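Local coordinates for EGF family domain-containing protein (Toxoplasma gondii, PDB 4Z80) that binds a peptide of its rhoptry-neck partner RON2L1 and, as an AMA-family surface antigen, probably takes part in the moving junction through which the parasite invades host cells, at residues 32-36 / 46-50; 40-45 / 253-257; 192-196 / 207-211; 362-366 / 435-439. One frame throughout, in Å; residues are numbered along the deposited sequence.

Contact 1. Residues 32-36 / 46-50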
# COMPACT_ATOMS: atom_id res chain seq x y z
N LYS A 32 16.99 4.29 13.54
CA LYS A 32 17.67 5.56 13.80
C LYS A 32 19.19 5.45 13.61
O LYS A 32 19.87 6.46 13.53
CB LYS A 32 17.33 6.08 15.20
CG LYS A 32 17.76 5.20 16.35
CD LYS A 32 17.30 5.80 17.67
CE LYS A 32 17.49 4.84 18.82
NZ LYS A 32 18.90 4.38 18.93
N ASP A 33 19.70 4.22 13.51
CA ASP A 33 21.12 4.00 13.24
C ASP A 33 21.38 3.60 11.78
O ASP A 33 22.50 3.24 11.41
CB ASP A 33 21.68 2.92 14.16
CG ASP A 33 21.72 3.36 15.62
OD1 ASP A 33 21.87 4.57 15.87
OD2 ASP A 33 21.61 2.49 16.50
N GLY A 34 20.34 3.65 10.95
CA GLY A 34 20.50 3.35 9.54
C GLY A 34 21.42 4.36 8.87
O GLY A 34 21.47 5.52 9.28
N THR A 35 22.15 3.93 7.85
CA THR A 35 23.13 4.79 7.20
C THR A 35 22.52 5.71 6.14
O THR A 35 23.17 6.65 5.68
CB THR A 35 24.25 3.96 6.56
OG1 THR A 35 23.69 3.08 5.57
CG2 THR A 35 24.99 3.14 7.62
N LYS A 36 21.28 5.44 5.75
CA LYS A 36 20.57 6.26 4.78
C LYS A 36 19.75 7.33 5.48
O LYS A 36 19.16 7.07 6.52
CB LYS A 36 19.66 5.41 3.90
CG LYS A 36 20.34 4.21 3.26
CD LYS A 36 21.47 4.63 2.34
CE LYS A 36 22.15 3.41 1.75
NZ LYS A 36 23.27 3.76 0.85
N ARG A 46 15.61 8.23 8.92
CA ARG A 46 16.77 7.35 8.88
C ARG A 46 16.35 5.93 8.55
O ARG A 46 15.39 5.42 9.13
CB ARG A 46 17.51 7.38 10.22
CG ARG A 46 17.92 8.77 10.67
CD ARG A 46 19.23 9.15 10.06
NE ARG A 46 20.34 8.53 10.77
CZ ARG A 46 21.52 8.22 10.24
NH1 ARG A 46 22.45 7.65 10.99
NH2 ARG A 46 21.76 8.45 8.95
N TRP A 47 17.07 5.28 7.65
CA TRP A 47 16.73 3.91 7.30
C TRP A 47 17.93 3.08 6.85
O TRP A 47 19.02 3.59 6.58
CB TRP A 47 15.64 3.90 6.22
CG TRP A 47 16.04 4.40 4.83
CD1 TRP A 47 16.53 3.65 3.79
CD2 TRP A 47 15.95 5.74 4.34
NE1 TRP A 47 16.74 4.44 2.69
CE2 TRP A 47 16.39 5.73 3.00
CE3 TRP A 47 15.52 6.95 4.89
CZ2 TRP A 47 16.43 6.88 2.22
CZ3 TRP A 47 15.56 8.10 4.11
CH2 TRP A 47 16.01 8.05 2.79
N THR A 48 17.70 1.77 6.82
CA THR A 48 18.63 0.81 6.26
C THR A 48 18.05 0.22 4.99
O THR A 48 16.88 -0.13 4.94
CB THR A 48 18.93 -0.33 7.27
OG1 THR A 48 19.73 0.17 8.34
CG2 THR A 48 19.65 -1.50 6.59
N GLU A 49 18.88 0.10 3.97
CA GLU A 49 18.49 -0.53 2.73
C GLU A 49 18.96 -1.99 2.76
O GLU A 49 20.16 -2.25 2.74
CB GLU A 49 19.09 0.22 1.55
CG GLU A 49 18.82 -0.36 0.20
CD GLU A 49 19.50 0.44 -0.89
OE1 GLU A 49 19.36 1.69 -0.89
OE2 GLU A 49 20.19 -0.18 -1.74
N ARG A 50 18.01 -2.91 2.82
CA ARG A 50 18.32 -4.34 2.94
C ARG A 50 18.70 -4.94 1.59
O ARG A 50 19.60 -5.78 1.50
CB ARG A 50 17.13 -5.10 3.53
CG ARG A 50 16.77 -4.62 4.92
CD ARG A 50 16.06 -5.69 5.73
NE ARG A 50 14.79 -6.10 5.13
CZ ARG A 50 13.97 -7.00 5.67
NH1 ARG A 50 12.84 -7.32 5.06
NH2 ARG A 50 14.29 -7.57 6.83
O HOH W 1 21.95 1.17 7.36
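Lys36 and Trp47 exchange two backbone hydrogen bonds, Trp47 N to Lys36 O at 3.0 Å and Lys36 N to Trp47 O at the same length, which makes them a hydrogen-bonded antiparallel pair. A water extends the polar edge: it accepts from Thr35 N and bonds Thr48 OG1 at 2.6 Å. Bent at chi2 (-85°) and chi3 (-79°), the Arg46 chain turns its NE toward Lys32 O, to which it gives only a weak bond of 3.5 Å. Gly34 itself sits close to the strand, its CA 3.3 Å from Trp47 O in a C-H...O contact. The side chains of Lys36 and Trp47 cross at about a right angle. Lys36 CB rests on the indole face, 3.4 Å from the centroid of the Trp47 five-membered ring and 15° off its normal, a CH-pi contact. The segment 32-36 belongs to the loop that leads from strand 27-30 into strand 36-40; these two strands flank strand 43-51 in a three-stranded antiparallel sheet. Across that central strand, Arg46 and Thr48 pair by backbone bonds with Asp31 and Ile29, while the Trp47 indole packs on Leu28, Trp30 and Pro338.

Contact 2. Residues 40-45 / 253-257; sequences RGNTTY and FECSI
Arg40 takes Phe253 CD2 over one face of its guanidinium, with NE 3.4 Å from that carbon. The two side chains run past each other in opposite directions with their planes 50° apart, so the overlap is a tilted one, toward the rim of the guanidinium. An extended chain from CG to NE lets the arginine span the distance from its strand to the helix. Beyond the ring it meets Glu254 in a salt bridge: Arg40 NH2 donates to Glu254 OE2 at 3.2 Å, on the syn side of the carboxylate and somewhat out of its plane, while NE adds a weak bond to the same oxygen. Glu254 reaches back by a bend at chi2 (76°). A water donates to Glu254 OE2 at 2.7 Å and accepts weakly from Arg40 NE; OE2 thus has three donors, the NE bond being weak. Arg40 is tied down further by Pro338 O at NH1 and by a second salt bridge from NH2 to Glu341. Next to this charged layer the edge of Phe253 is directed at the face of Tyr45, centroids 5.2 Å apart and planes at 85°; Thr43 CG2 covers the opposite face of the tyrosine. Ile257 CD1 reaches the phenol oxygen, 3.6 Å from Tyr45 OH, and its CG1 lies over a face of Phe253. The whole is a beta hairpin docked on a helix: a type II' turn from Arg40 to Thr43 joins strands 36-40 and 43-51, and a T-shaped aromatic pair flanked by a salt bridge fastens them to helix 252-262.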
# COMPACT_ATOMS: atom_id res chain seq x y z
N ARG A 40 12.93 15.69 5.07
CA ARG A 40 11.72 16.08 4.35
C ARG A 40 10.94 17.00 5.26
O ARG A 40 10.42 16.57 6.30
CB ARG A 40 10.91 14.84 3.95
CG ARG A 40 9.60 15.12 3.22
CD ARG A 40 8.73 13.86 3.18
NE ARG A 40 7.53 14.03 2.37
CZ ARG A 40 7.44 13.76 1.07
NH1 ARG A 40 8.49 13.28 0.41
NH2 ARG A 40 6.30 13.95 0.42
N GLY A 41 10.87 18.27 4.89
CA GLY A 41 10.30 19.28 5.76
C GLY A 41 11.21 19.51 6.96
O GLY A 41 12.36 19.92 6.80
N ASN A 42 10.68 19.23 8.15
CA ASN A 42 11.39 19.48 9.41
C ASN A 42 11.97 18.21 10.01
O ASN A 42 12.62 18.24 11.06
CB ASN A 42 10.43 20.12 10.42
CG ASN A 42 9.05 19.50 10.39
OD1 ASN A 42 8.79 18.56 9.63
ND2 ASN A 42 8.14 20.01 11.22
N THR A 43 11.75 17.08 9.34
CA THR A 43 12.05 15.77 9.89
C THR A 43 13.15 15.07 9.10
O THR A 43 13.09 15.01 7.88
CB THR A 43 10.79 14.89 9.89
OG1 THR A 43 9.75 15.55 10.61
CG2 THR A 43 11.07 13.53 10.53
N THR A 44 14.14 14.54 9.82
CA THR A 44 15.17 13.72 9.20
C THR A 44 14.83 12.26 9.42
O THR A 44 14.80 11.76 10.55
CB THR A 44 16.56 14.02 9.76
OG1 THR A 44 16.89 15.39 9.49
CG2 THR A 44 17.61 13.11 9.13
N TYR A 45 14.56 11.57 8.31
CA TYR A 45 14.26 10.15 8.33
C TYR A 45 15.53 9.33 8.18
O TYR A 45 16.40 9.70 7.41
CB TYR A 45 13.28 9.81 7.21
CG TYR A 45 11.96 10.52 7.34
CD1 TYR A 45 11.78 11.80 6.83
CD2 TYR A 45 10.89 9.92 7.99
CE1 TYR A 45 10.57 12.45 6.96
CE2 TYR A 45 9.68 10.56 8.13
CZ TYR A 45 9.53 11.82 7.61
OH TYR A 45 8.33 12.47 7.74
N PHE A 253 3.61 9.36 0.43
CA PHE A 253 4.54 9.09 1.52
C PHE A 253 3.87 9.29 2.88
O PHE A 253 4.07 8.51 3.81
CB PHE A 253 5.79 9.95 1.44
CG PHE A 253 6.68 9.81 2.64
CD1 PHE A 253 7.33 8.62 2.90
CD2 PHE A 253 6.83 10.86 3.53
CE1 PHE A 253 8.12 8.48 4.02
CE2 PHE A 253 7.62 10.73 4.65
CZ PHE A 253 8.27 9.54 4.90
N GLU A 254 3.06 10.34 3.01
CA GLU A 254 2.35 10.57 4.25
C GLU A 254 1.39 9.41 4.54
O GLU A 254 1.19 9.03 5.69
CB GLU A 254 1.60 11.90 4.19
CG GLU A 254 2.54 13.12 4.22
CD GLU A 254 3.25 13.39 2.90
OE1 GLU A 254 2.82 12.86 1.85
OE2 GLU A 254 4.24 14.15 2.91
N CYS A 255 0.82 8.83 3.49
CA CYS A 255 -0.04 7.66 3.65
C CYS A 255 0.76 6.49 4.23
O CYS A 255 0.27 5.78 5.11
CB CYS A 255 -0.67 7.30 2.30
SG CYS A 255 -1.88 5.97 2.37
N SER A 256 2.00 6.30 3.77
CA SER A 256 2.85 5.23 4.32
C SER A 256 3.13 5.45 5.82
O SER A 256 3.25 4.49 6.57
CB SER A 256 4.18 5.12 3.55
OG SER A 256 5.11 6.13 3.89
N ILE A 257 3.21 6.71 6.25
CA ILE A 257 3.46 7.01 7.66
C ILE A 257 2.28 6.53 8.50
O ILE A 257 2.48 6.02 9.61
CB ILE A 257 3.70 8.52 7.89
CG1 ILE A 257 5.06 8.93 7.32
CG2 ILE A 257 3.61 8.88 9.39
CD1 ILE A 257 5.34 10.44 7.36
O HOH W 2 5.69 15.08 4.96

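Contact 3. Residues 192-196 / 207-211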
# COMPACT_ATOMS: atom_id res chain seq x y z
N LEU A 192 -4.97 8.23 18.49
CA LEU A 192 -5.76 8.13 17.28
C LEU A 192 -7.12 7.56 17.65
O LEU A 192 -7.20 6.46 18.18
CB LEU A 192 -5.05 7.24 16.27
CG LEU A 192 -5.64 7.11 14.86
CD1 LEU A 192 -5.75 8.46 14.17
CD2 LEU A 192 -4.78 6.14 14.06
N ARG A 193 -8.18 8.32 17.39
CA ARG A 193 -9.51 7.96 17.88
C ARG A 193 -10.32 7.14 16.89
O ARG A 193 -10.43 7.49 15.72
CB ARG A 193 -10.31 9.22 18.21
CG ARG A 193 -9.63 10.19 19.16
CD ARG A 193 -9.88 9.85 20.61
NE ARG A 193 -9.33 10.88 21.49
CZ ARG A 193 -9.00 10.69 22.76
NH1 ARG A 193 -9.16 9.50 23.33
NH2 ARG A 193 -8.50 11.69 23.47
N PHE A 194 -10.90 6.05 17.38
CA PHE A 194 -11.86 5.26 16.61
C PHE A 194 -13.25 5.64 17.08
O PHE A 194 -14.07 6.14 16.30
CB PHE A 194 -11.60 3.76 16.80
CG PHE A 194 -12.53 2.85 16.01
CD1 PHE A 194 -13.13 3.26 14.83
CD2 PHE A 194 -12.78 1.57 16.47
CE1 PHE A 194 -13.96 2.39 14.13
CE2 PHE A 194 -13.60 0.70 15.77
CZ PHE A 194 -14.19 1.12 14.60
N LEU A 195 -13.51 5.41 18.36
CA LEU A 195 -14.72 5.88 19.01
C LEU A 195 -14.32 7.03 19.93
O LEU A 195 -13.75 6.81 20.99
CB LEU A 195 -15.41 4.76 19.79
CG LEU A 195 -15.52 3.44 19.01
CD1 LEU A 195 -16.23 2.39 19.85
CD2 LEU A 195 -16.23 3.65 17.68
N ASP A 196 -14.59 8.25 19.48
CA ASP A 196 -14.18 9.44 20.20
C ASP A 196 -15.19 9.77 21.30
O ASP A 196 -16.25 10.34 21.04
CB ASP A 196 -14.04 10.63 19.24
CG ASP A 196 -13.38 11.83 19.90
OD1 ASP A 196 -13.13 11.77 21.12
OD2 ASP A 196 -13.12 12.82 19.19
N THR A 207 -18.52 9.75 19.12
CA THR A 207 -18.60 9.93 17.68
C THR A 207 -17.66 8.93 17.01
O THR A 207 -16.51 8.77 17.44
CB THR A 207 -18.23 11.37 17.26
OG1 THR A 207 -19.12 12.30 17.90
CG2 THR A 207 -18.35 11.53 15.75
N GLU A 208 -18.15 8.26 15.98
CA GLU A 208 -17.39 7.22 15.29
C GLU A 208 -16.50 7.81 14.20
O GLU A 208 -16.96 8.56 13.35
CB GLU A 208 -18.35 6.19 14.68
CG GLU A 208 -17.64 5.03 13.99
CD GLU A 208 -18.59 4.14 13.20
OE1 GLU A 208 -19.83 4.26 13.39
OE2 GLU A 208 -18.11 3.32 12.39
N TYR A 209 -15.22 7.43 14.23
CA TYR A 209 -14.28 7.77 13.18
C TYR A 209 -13.66 6.47 12.66
O TYR A 209 -14.37 5.49 12.48
CB TYR A 209 -13.22 8.75 13.70
CG TYR A 209 -13.80 10.10 14.08
CD1 TYR A 209 -14.25 10.98 13.11
CD2 TYR A 209 -13.89 10.49 15.41
CE1 TYR A 209 -14.77 12.22 13.44
CE2 TYR A 209 -14.42 11.72 15.76
CZ TYR A 209 -14.86 12.58 14.77
OH TYR A 209 -15.38 13.81 15.10
N ALA A 210 -12.34 6.47 12.45
CA ALA A 210 -11.63 5.31 11.92
C ALA A 210 -10.14 5.56 12.04
O ALA A 210 -9.72 6.72 12.06
CB ALA A 210 -12.01 5.07 10.48
N PHE A 211 -9.34 4.50 12.10
CA PHE A 211 -7.89 4.67 12.09
C PHE A 211 -7.36 5.02 10.69
O PHE A 211 -6.23 5.49 10.56
CB PHE A 211 -7.18 3.42 12.59
CG PHE A 211 -7.37 3.12 14.06
CD1 PHE A 211 -7.91 4.06 14.94
CD2 PHE A 211 -6.99 1.89 14.56
CE1 PHE A 211 -8.06 3.75 16.28
CE2 PHE A 211 -7.15 1.59 15.90
CZ PHE A 211 -7.68 2.52 16.76
O HOH W 3 -9.44 8.92 13.58
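Thr207 pairs with Asp196 through two backbone bonds, Asp196 N to Thr207 O at 2.8 Å and Thr207 N to Asp196 O at 3.0 Å. Glu208 follows in a non-hydrogen-bonded pair with Leu195, their side chains lying side by side and pointing the same way, and its carboxylate goes on to His238 and Lys241. At Tyr209 the backbone N meets Phe194 O at 2.7 Å. Its ring turns an edge to Asp196, Tyr209 CE2 standing 3.7 Å from Asp196 CB, and its hydroxyl bonds Gln199. Ala210 has left the ladder: a water donates to both Ala210 O and Arg193 O, bridging the backbones where they part. Phe211 completes the run, its ring brought back to the first segment. Phe211 CE1 lies 3.6 Å from Phe194 CB, and Phe211 CD1 3.8 Å from Leu192 CG. Phe194, its ring swung away from its own N (chi1 -178°), directs its ring edge at the Phe211 face in an aromatic pair with planes at 59°. Phe194 and Leu195 also pack on Met23 and Ile25 of the bound peptide chain, and Tyr222 meets Phe194 edge-to-face. The hairpin of strands 195-196 and 207-208 thus continues from the short strand 192-193, which pairs with strand 160-161.

Contact 4. Residues 362-366 / 435-439; sequences KYCKP and ECLIH
Cys364 and Cys436 form a disulfide that links the two outer strands of a three-stranded antiparallel sheet, 363-366 and 436-440, across the central strand 353-359. Segment 362-366 falls in the region that matches the apical membrane antigen 1 family, of the PAN clan. The two strand segments are nearly perpendicular, with an axial separation of 6.7 Å. They do not pair directly, since 353-359 lies between them; the disulfide joins them covalently. Cys364 SG and Cys436 SG are 2.1 Å apart, with a C-S-S-C torsion of 94°, close to the relaxed value. The half-cystines adopt different rotamers. In Cys364 the sulfur lies opposite the backbone N (chi1 -168°), which carries it toward Cys436; in Cys436 it stands between N and the carbonyl carbon (chi1 54°), the more crowded choice. Glu435 and Cys436 both face Gly356 in a classic beta bulge at the start of the second strand, where Glu435 OE1 accepts from Val358 N. Two residues farther along, Ile438 comes over the bridge. Ile438 CG1 lies 3.7 Å from Cys364 SG, and the extended end of the chain carries CD1 past the sulfur to the first strand's backbone. There Ile438 CD1 meets Cys364 O at 3.6 Å. The apolar line closes at Pro366, whose ring carbon CD touches Ile438 CD1 at 3.7 Å.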
# COMPACT_ATOMS: atom_id res chain seq x y z
N LYS A 362 26.90 15.50 -25.50
CA LYS A 362 25.78 16.43 -25.57
C LYS A 362 24.65 15.95 -26.47
O LYS A 362 23.77 16.72 -26.84
CB LYS A 362 26.27 17.81 -26.03
CG LYS A 362 27.57 17.78 -26.82
CD LYS A 362 27.91 19.15 -27.41
CE LYS A 362 27.05 19.46 -28.63
NZ LYS A 362 27.63 20.57 -29.44
N TYR A 363 24.65 14.66 -26.80
CA TYR A 363 23.58 14.06 -27.59
C TYR A 363 23.00 12.87 -26.85
O TYR A 363 23.53 12.44 -25.83
CB TYR A 363 24.08 13.65 -28.97
CG TYR A 363 24.60 14.83 -29.77
CD1 TYR A 363 23.74 15.57 -30.58
CD2 TYR A 363 25.93 15.21 -29.71
CE1 TYR A 363 24.20 16.65 -31.30
CE2 TYR A 363 26.40 16.30 -30.43
CZ TYR A 363 25.52 17.01 -31.22
OH TYR A 363 25.97 18.10 -31.95
N CYS A 364 21.87 12.39 -27.37
CA CYS A 364 21.17 11.27 -26.77
C CYS A 364 20.90 10.26 -27.89
O CYS A 364 20.50 10.65 -28.98
CB CYS A 364 19.86 11.74 -26.12
SG CYS A 364 19.03 10.52 -25.05
N LYS A 365 21.16 8.99 -27.62
CA LYS A 365 20.78 7.94 -28.56
C LYS A 365 19.77 7.01 -27.88
O LYS A 365 19.82 6.81 -26.67
CB LYS A 365 22.01 7.16 -29.04
CG LYS A 365 22.81 6.49 -27.94
CD LYS A 365 24.03 5.76 -28.50
CE LYS A 365 24.85 5.12 -27.40
NZ LYS A 365 26.08 4.47 -27.93
N PRO A 366 18.83 6.48 -28.67
CA PRO A 366 17.82 5.63 -28.04
C PRO A 366 18.46 4.40 -27.43
O PRO A 366 19.49 3.90 -27.91
CB PRO A 366 16.87 5.27 -29.19
CG PRO A 366 17.65 5.52 -30.43
CD PRO A 366 18.58 6.65 -30.11
N GLU A 435 19.52 7.68 -19.32
CA GLU A 435 20.36 8.82 -18.93
C GLU A 435 19.88 10.13 -19.54
O GLU A 435 20.33 11.19 -19.15
CB GLU A 435 21.81 8.59 -19.35
CG GLU A 435 22.42 7.31 -18.81
CD GLU A 435 23.71 6.94 -19.51
OE1 GLU A 435 24.14 7.68 -20.43
OE2 GLU A 435 24.30 5.90 -19.17
N CYS A 436 19.00 10.03 -20.53
CA CYS A 436 18.48 11.20 -21.22
C CYS A 436 17.23 10.86 -21.99
O CYS A 436 16.83 9.70 -22.08
CB CYS A 436 19.54 11.79 -22.16
SG CYS A 436 20.23 10.60 -23.38
N LEU A 437 16.60 11.89 -22.55
CA LEU A 437 15.39 11.74 -23.35
C LEU A 437 15.54 12.46 -24.68
O LEU A 437 16.21 13.50 -24.76
CB LEU A 437 14.18 12.27 -22.58
CG LEU A 437 13.84 11.54 -21.29
CD1 LEU A 437 12.88 12.36 -20.44
CD2 LEU A 437 13.25 10.17 -21.59
N ILE A 438 14.92 11.90 -25.71
CA ILE A 438 14.89 12.50 -27.03
C ILE A 438 13.47 12.94 -27.32
O ILE A 438 12.54 12.16 -27.16
CB ILE A 438 15.32 11.50 -28.13
CG1 ILE A 438 16.73 10.98 -27.86
CG2 ILE A 438 15.23 12.13 -29.52
CD1 ILE A 438 17.08 9.74 -28.68
N HIS A 439 13.28 14.18 -27.77
CA HIS A 439 11.95 14.66 -28.11
C HIS A 439 11.47 14.06 -29.42
O HIS A 439 12.23 13.93 -30.38
CB HIS A 439 11.92 16.18 -28.22
CG HIS A 439 10.55 16.74 -28.45
ND1 HIS A 439 10.07 17.00 -29.72
CD2 HIS A 439 9.56 17.05 -27.59
CE1 HIS A 439 8.83 17.47 -29.62
NE2 HIS A 439 8.50 17.51 -28.34

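In the fold
Contacts 1 and 2 work on the same strand, 43-51: contact 1 lays the loop 32-36 along its 46-50 part, contact 2 docks the hairpin end on helix 252-262, and their centres lie about 14 Å apart. Both meet Pro338, Trp47 and Tyr45 each packing on it. Contact 3 is nested within the chain loop that contact 2 closes, about 8 Å away at the nearest atoms, and is the one of the four that touches the bound RON2L1 peptide, through Phe194 and Leu195. Contact 4 lies on the other side of the chain's centre, its own centre about 52 Å from that of contact 3, and belongs to a separate sheet far from that part of the peptide.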